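Local coordinates for ancylostoma secreted protein 1 (Necator americanus, PDB 3NT8) that is a secreted protein built of two CAP domains and probably associated with the transition of infective hookworm larvae to parasitism, at residues A194-T197 with G198-S202; A321-Q324 with A325-W329; C214-G217 with P218-P221. One frame throughout, in Å; residues are numbered along the deposited sequence.

Contact 1 (A194-T197 with G198-S202); sequences ACQT and GADCS
From Thr197 to Asp200 the backbone swings round a short 3-10 turn, closed where Asp200 N donates to Thr197 O over 3.2 Å. Cys201 N repeats the step onto Gly198 O. The turn belongs to a small disulfide-knit loop region, and the incoming residues pass close beside it, with the CA atoms of Cys195 and Asp200 5.2 Å apart. Asp200 turns its carboxylate back across this bend. With CG beside its own backbone N (chi1 -64°), one oxygen, OD2, collects two successive peptide N-H groups. Gln196 N meets Asp200 OD2 on the anti side at 2.7 Å, close to the carboxylate plane, whereas Thr197 N reaches the same OD2 at 3.1 Å from above that plane. Both bonds are fairly straight, so the acid holds the peptides ahead of the turn in place. Thr197 OG1 receives a weak bond from Ala199 N, in the manner of an ST turn. Gln196 leads its amide away from residues 198-202 and back to Ala194, where NE2 binds Ala194 O at 2.7 Å, from above the carbonyl plane. On the disulfide side the sulfurs of Cys195 and Cys201 belong to separate bridges, to Cys209 and Cys214, and Cys195 CB packs 3.7 Å from Cys201 SG.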
loop_
_atom_site.group_PDB
_atom_site.type_symbol
_atom_site.label_atom_id
_atom_site.label_comp_id
_atom_site.label_asym_id
_atom_site.label_seq_id
_atom_site.Cartn_x
_atom_site.Cartn_y
_atom_site.Cartn_z
ATOM N N ALA A 194 -2.315 19.059 -7.577
ATOM C CA ALA A 194 -1.204 18.409 -8.231
ATOM C C ALA A 194 0.082 19.147 -7.888
ATOM O O ALA A 194 0.040 20.345 -7.604
ATOM C CB ALA A 194 -1.430 18.412 -9.713
ATOM N N CYS A 195 1.212 18.446 -7.931
ATOM C CA CYS A 195 2.458 19.027 -7.531
ATOM C C CYS A 195 2.833 20.243 -8.360
ATOM O O CYS A 195 2.548 20.305 -9.587
ATOM C CB CYS A 195 3.601 17.992 -7.555
ATOM S SG CYS A 195 4.098 17.409 -9.248
ATOM N N GLN A 196 3.497 21.187 -7.678
ATOM C CA GLN A 196 3.984 22.414 -8.271
ATOM C C GLN A 196 5.486 22.344 -8.406
ATOM O O GLN A 196 6.033 22.727 -9.423
ATOM C CB GLN A 196 3.549 23.611 -7.412
ATOM C CG GLN A 196 2.010 23.678 -7.197
ATOM C CD GLN A 196 1.250 23.764 -8.546
ATOM O OE1 GLN A 196 1.489 24.686 -9.350
ATOM N NE2 GLN A 196 0.333 22.808 -8.788
ATOM N N THR A 197 6.150 21.869 -7.362
ATOM C CA THR A 197 7.557 21.565 -7.411
ATOM C C THR A 197 7.735 20.144 -6.873
ATOM O O THR A 197 6.778 19.478 -6.475
ATOM C CB THR A 197 8.381 22.495 -6.483
ATOM O OG1 THR A 197 7.942 22.282 -5.140
ATOM C CG2 THR A 197 8.199 23.991 -6.860
ATOM N N GLY A 198 8.976 19.686 -6.856
ATOM C CA GLY A 198 9.248 18.355 -6.416
ATOM C C GLY A 198 9.125 18.223 -4.911
ATOM O O GLY A 198 8.988 17.128 -4.387
ATOM N N ALA A 199 9.148 19.340 -4.216
ATOM C CA ALA A 199 8.959 19.344 -2.763
ATOM C C ALA A 199 7.540 18.957 -2.379
ATOM O O ALA A 199 7.298 18.626 -1.204
ATOM C CB ALA A 199 9.260 20.689 -2.231
ATOM N N ASP A 200 6.618 18.987 -3.357
ATOM C CA ASP A 200 5.209 18.656 -3.080
ATOM C C ASP A 200 4.938 17.171 -3.130
ATOM O O ASP A 200 3.823 16.717 -2.792
ATOM C CB ASP A 200 4.232 19.307 -4.031
ATOM C CG ASP A 200 4.227 20.775 -3.952
ATOM O OD1 ASP A 200 4.179 21.327 -2.850
ATOM O OD2 ASP A 200 4.234 21.367 -5.035
ATOM N N CYS A 201 5.945 16.412 -3.549
ATOM C CA CYS A 201 5.749 14.986 -3.683
ATOM C C CYS A 201 6.280 14.282 -2.451
ATOM O O CYS A 201 7.495 14.297 -2.208
ATOM C CB CYS A 201 6.437 14.487 -4.917
ATOM S SG CYS A 201 5.983 15.433 -6.388
ATOM N N SER A 202 5.363 13.682 -1.686
ATOM C CA SER A 202 5.639 13.185 -0.340
ATOM C C SER A 202 5.883 11.690 -0.297
ATOM O O SER A 202 6.524 11.192 0.638
ATOM C CB SER A 202 4.527 13.617 0.652
ATOM O OG SER A 202 3.300 12.907 0.416
#

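Contact 2 (A321-Q324 with A325-W329); sequences AAKQ and ASQLW
Lys323 and Gln327, one helical turn apart, meet at an angle: the lysine chain is extended as far as CE and bends only at its last torsion, and the glutamine leans across it. Between the two side chains the closest approach is Lys323 CE to Gln327 NE2, 3.5 Å; Gln327 CG comes nearer still to the backbone, 3.2 Å from Lys323 O. With CG turned beside its own N (chi1 -71°), Gln327 is carried back over the preceding turn. Gln324 and Leu328 behave differently. Their side chains run alongside one another in the same direction, and Leu328 CD1 sits 4.0 Å from both CG and OE1 of Gln324. The amide oxygen of Gln324 has its polar partner elsewhere, in a hydrogen bond with Tyr309 OH on strand 305-311. These pairs are successive i, i+4 contacts along helix 318-330 of the second CAP domain, an alpha-beta-alpha sandwich in which this helix lies against strand 305-311 and also touches helix 235-253. Ser326 faces that second helix, against Phe241, Val244 and His245, and its hydroxyl turns back on its own helix: OG donates to Ala322 O at 3.0 Å. Ser326 N reaches the same Ala322 O at 3.1 Å, the two donors arriving from opposite faces of its plane. Further along, Trp329 folds its indole back so that Ala325 O lies 3.2 Å above one face, offset toward the rim, while NE1 bonds Ile308 O.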
loop_
_atom_site.group_PDB
_atom_site.type_symbol
_atom_site.label_atom_id
_atom_site.label_comp_id
_atom_site.label_asym_id
_atom_site.label_seq_id
_atom_site.Cartn_x
_atom_site.Cartn_y
_atom_site.Cartn_z
ATOM N N ALA A 321 5.033 -3.228 1.086
ATOM C CA ALA A 321 4.344 -4.214 1.938
ATOM C C ALA A 321 4.278 -3.715 3.394
ATOM O O ALA A 321 3.311 -3.951 4.046
ATOM C CB ALA A 321 5.006 -5.528 1.866
ATOM N N ALA A 322 5.255 -2.956 3.857
ATOM C CA ALA A 322 5.262 -2.494 5.253
ATOM C C ALA A 322 4.158 -1.408 5.441
ATOM O O ALA A 322 3.467 -1.418 6.439
ATOM C CB ALA A 322 6.631 -1.966 5.639
ATOM N N LYS A 323 3.940 -0.570 4.411
ATOM C CA LYS A 323 3.077 0.586 4.520
ATOM C C LYS A 323 1.640 0.062 4.385
ATOM O O LYS A 323 0.721 0.460 5.157
ATOM C CB LYS A 323 3.433 1.680 3.448
ATOM C CG LYS A 323 2.902 3.109 3.756
ATOM C CD LYS A 323 2.938 4.087 2.571
ATOM C CE LYS A 323 2.172 5.401 2.887
ATOM N NZ LYS A 323 2.571 6.103 4.200
ATOM N N GLN A 324 1.441 -0.823 3.410
ATOM C CA GLN A 324 0.143 -1.418 3.203
ATOM C C GLN A 324 -0.330 -2.242 4.451
ATOM O O GLN A 324 -1.504 -2.251 4.778
ATOM C CB GLN A 324 0.172 -2.311 1.974
ATOM C CG GLN A 324 -1.171 -2.660 1.443
ATOM C CD GLN A 324 -1.105 -3.697 0.289
ATOM O OE1 GLN A 324 -1.398 -4.912 0.487
ATOM N NE2 GLN A 324 -0.736 -3.221 -0.917
ATOM N N ALA A 325 0.566 -2.975 5.074
ATOM C CA ALA A 325 0.207 -3.860 6.195
ATOM C C ALA A 325 -0.195 -2.984 7.334
ATOM O O ALA A 325 -1.218 -3.220 7.941
ATOM C CB ALA A 325 1.391 -4.773 6.617
ATOM N N SER A 326 0.642 -2.018 7.650
ATOM C CA SER A 326 0.389 -1.091 8.719
ATOM C C SER A 326 -0.983 -0.393 8.591
ATOM O O SER A 326 -1.696 -0.246 9.578
ATOM C CB SER A 326 1.548 -0.103 8.763
ATOM O OG SER A 326 2.708 -0.779 9.219
ATOM N N GLN A 327 -1.340 -0.006 7.357
ATOM C CA GLN A 327 -2.556 0.777 7.132
ATOM C C GLN A 327 -3.775 -0.129 7.221
ATOM O O GLN A 327 -4.800 0.300 7.720
ATOM C CB GLN A 327 -2.516 1.500 5.757
ATOM C CG GLN A 327 -1.479 2.703 5.729
ATOM C CD GLN A 327 -1.205 3.179 4.277
ATOM O OE1 GLN A 327 -1.280 2.389 3.327
ATOM N NE2 GLN A 327 -0.927 4.452 4.111
ATOM N N LEU A 328 -3.670 -1.350 6.679
ATOM C CA LEU A 328 -4.783 -2.332 6.733
ATOM C C LEU A 328 -5.071 -2.689 8.192
ATOM O O LEU A 328 -6.250 -2.796 8.583
ATOM C CB LEU A 328 -4.489 -3.601 5.914
ATOM C CG LEU A 328 -4.676 -3.432 4.390
ATOM C CD1 LEU A 328 -4.074 -4.600 3.475
ATOM C CD2 LEU A 328 -6.160 -3.103 3.985
ATOM N N TRP A 329 -4.034 -2.866 8.985
ATOM C CA TRP A 329 -4.252 -3.072 10.437
ATOM C C TRP A 329 -4.945 -1.871 11.095
ATOM O O TRP A 329 -5.926 -2.081 11.850
ATOM C CB TRP A 329 -2.976 -3.330 11.154
ATOM C CG TRP A 329 -2.250 -4.545 10.704
ATOM C CD1 TRP A 329 -2.787 -5.663 10.181
ATOM C CD2 TRP A 329 -0.820 -4.772 10.790
ATOM N NE1 TRP A 329 -1.773 -6.569 9.897
ATOM C CE2 TRP A 329 -0.568 -6.035 10.250
ATOM C CE3 TRP A 329 0.261 -4.015 11.247
ATOM C CZ2 TRP A 329 0.725 -6.568 10.156
ATOM C CZ3 TRP A 329 1.564 -4.546 11.090
ATOM C CH2 TRP A 329 1.767 -5.785 10.564
#

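Contact 3 (C214-G217 with P218-P221); sequences CTKG and PDVP
Lys216 and Asp219 are joined by a salt bridge that spans the point where strand 213-215 gives way to an extended linker of polyproline II-like conformation. Backbone angles from Lys216 to Pro221 stay close to that form, apart from the more fully stretched Gly217. The Gly217-Pro218 peptide is trans, with 3.8 Å between the two CA atoms. The chain therefore does not fold back on itself: CA of Lys216 and CA of Asp219 are 8.5 Å apart, and Gly217 O is 3.8 Å from Asp219 N.

Packing is firm at the start of residues 214-217. Cys214 is buried, its sulfur bonded to Cys201, and its side chain touches Tyr70. The side chain of Lys216 also touches Tyr70, as well as Thr158, and the lysine makes a cation-pi interaction with Tyr204. Its charge thus has an aromatic partner besides the carboxylate, and the two together would be expected to favour the protonated amine.

Beyond Gly217 the character changes. Pro218 and Asp219 are exposed; the CB of Pro218 points away from residues 214-217, and the ring meets them chiefly through CD, at the junction with Gly217. Lacking an N-H, Pro218 cannot donate a backbone hydrogen bond, in keeping with the open form of the linker. The ionic contact is the one side-chain link from residues 214-217 across to this looser half. The lysine chain leaves with CG roughly opposite its backbone N (chi1 163°), then bends at chi2 and again at chi4, which carries NZ along the linker. It crosses the aspartate side chain at about a right angle. The carboxylate is used through one oxygen: Lys216 NZ meets Asp219 OD1 at 3.1 Å, nearly in line with the C-O bond, whereas Asp219 OD2 stands 5.3 Å from the same nitrogen.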
loop_
_atom_site.group_PDB
_atom_site.type_symbol
_atom_site.label_atom_id
_atom_site.label_comp_id
_atom_site.label_asym_id
_atom_site.label_seq_id
_atom_site.Cartn_x
_atom_site.Cartn_y
_atom_site.Cartn_z
ATOM N N CYS A 214 4.389 13.784 -10.249
ATOM C CA CYS A 214 5.626 13.545 -9.520
ATOM C C CYS A 214 6.536 12.601 -10.262
ATOM O O CYS A 214 6.056 11.740 -10.963
ATOM C CB CYS A 214 5.324 13.027 -8.101
ATOM S SG CYS A 214 4.489 14.287 -7.125
ATOM N N THR A 215 7.848 12.751 -10.108
ATOM C CA THR A 215 8.789 11.894 -10.800
ATOM C C THR A 215 9.791 11.269 -9.806
ATOM O O THR A 215 10.477 11.970 -9.127
ATOM C CB THR A 215 9.563 12.608 -11.956
ATOM O OG1 THR A 215 10.404 13.634 -11.431
ATOM C CG2 THR A 215 8.572 13.198 -13.004
ATOM N N LYS A 216 9.828 9.942 -9.745
ATOM C CA LYS A 216 10.612 9.235 -8.786
ATOM C C LYS A 216 12.064 9.264 -9.235
ATOM O O LYS A 216 12.362 9.032 -10.388
ATOM C CB LYS A 216 10.054 7.791 -8.637
ATOM C CG LYS A 216 10.963 6.729 -7.980
ATOM C CD LYS A 216 10.924 6.817 -6.484
ATOM C CE LYS A 216 11.975 5.923 -5.821
ATOM N NZ LYS A 216 11.646 4.500 -6.123
ATOM N N GLY A 217 12.948 9.587 -8.298
ATOM C CA GLY A 217 14.371 9.585 -8.592
ATOM C C GLY A 217 14.967 8.208 -8.405
ATOM O O GLY A 217 14.235 7.228 -8.192
ATOM N N PRO A 218 16.310 8.118 -8.482
ATOM C CA PRO A 218 16.981 6.803 -8.417
ATOM C C PRO A 218 16.870 6.183 -6.998
ATOM O O PRO A 218 16.724 6.900 -5.989
ATOM C CB PRO A 218 18.464 7.108 -8.809
ATOM C CG PRO A 218 18.461 8.578 -9.292
ATOM C CD PRO A 218 17.271 9.234 -8.607
ATOM N N ASP A 219 16.945 4.860 -6.941
ATOM C CA ASP A 219 16.719 4.168 -5.680
ATOM C C ASP A 219 17.919 4.352 -4.767
ATOM O O ASP A 219 19.075 4.266 -5.217
ATOM C CB ASP A 219 16.451 2.673 -5.918
ATOM C CG ASP A 219 15.410 2.431 -7.019
ATOM O OD1 ASP A 219 14.248 2.915 -6.876
ATOM O OD2 ASP A 219 15.775 1.754 -8.020
ATOM N N VAL A 220 17.642 4.604 -3.491
ATOM C CA VAL A 220 18.704 4.708 -2.503
ATOM C C VAL A 220 19.122 3.263 -2.101
ATOM O O VAL A 220 18.248 2.390 -1.913
ATOM C CB VAL A 220 18.250 5.610 -1.317
ATOM C CG1 VAL A 220 16.877 5.187 -0.788
ATOM C CG2 VAL A 220 19.255 5.628 -0.201
ATOM N N PRO A 221 20.449 2.989 -2.026
ATOM C CA PRO A 221 20.901 1.634 -1.646
ATOM C C PRO A 221 20.534 1.201 -0.227
ATOM O O PRO A 221 20.733 1.968 0.702
ATOM C CB PRO A 221 22.427 1.692 -1.850
ATOM C CG PRO A 221 22.560 2.648 -3.023
ATOM C CD PRO A 221 21.518 3.730 -2.724
#

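In the fold
Followed from the N terminus, the three contacts come in series, and none encloses or crosses another. Contact 1 closes a short turn in the loop between strands 190-191 and 208-210. Contact 3 follows, where strand 213-215, paired with 208-210, runs out into the linker toward helix 235-253. These two are joined covalently by the Cys201-Cys214 disulfide, and Cys195 SG also packs against Cys214 N, so turn and strand form one cystine-rich unit. Contact 2 comes last, in the second CAP domain, where it closes no loop but lies within successive turns of helix 318-330. It touches neither of the others: nearest atoms are about 7 Å from contact 1 and about 12 Å from contact 3.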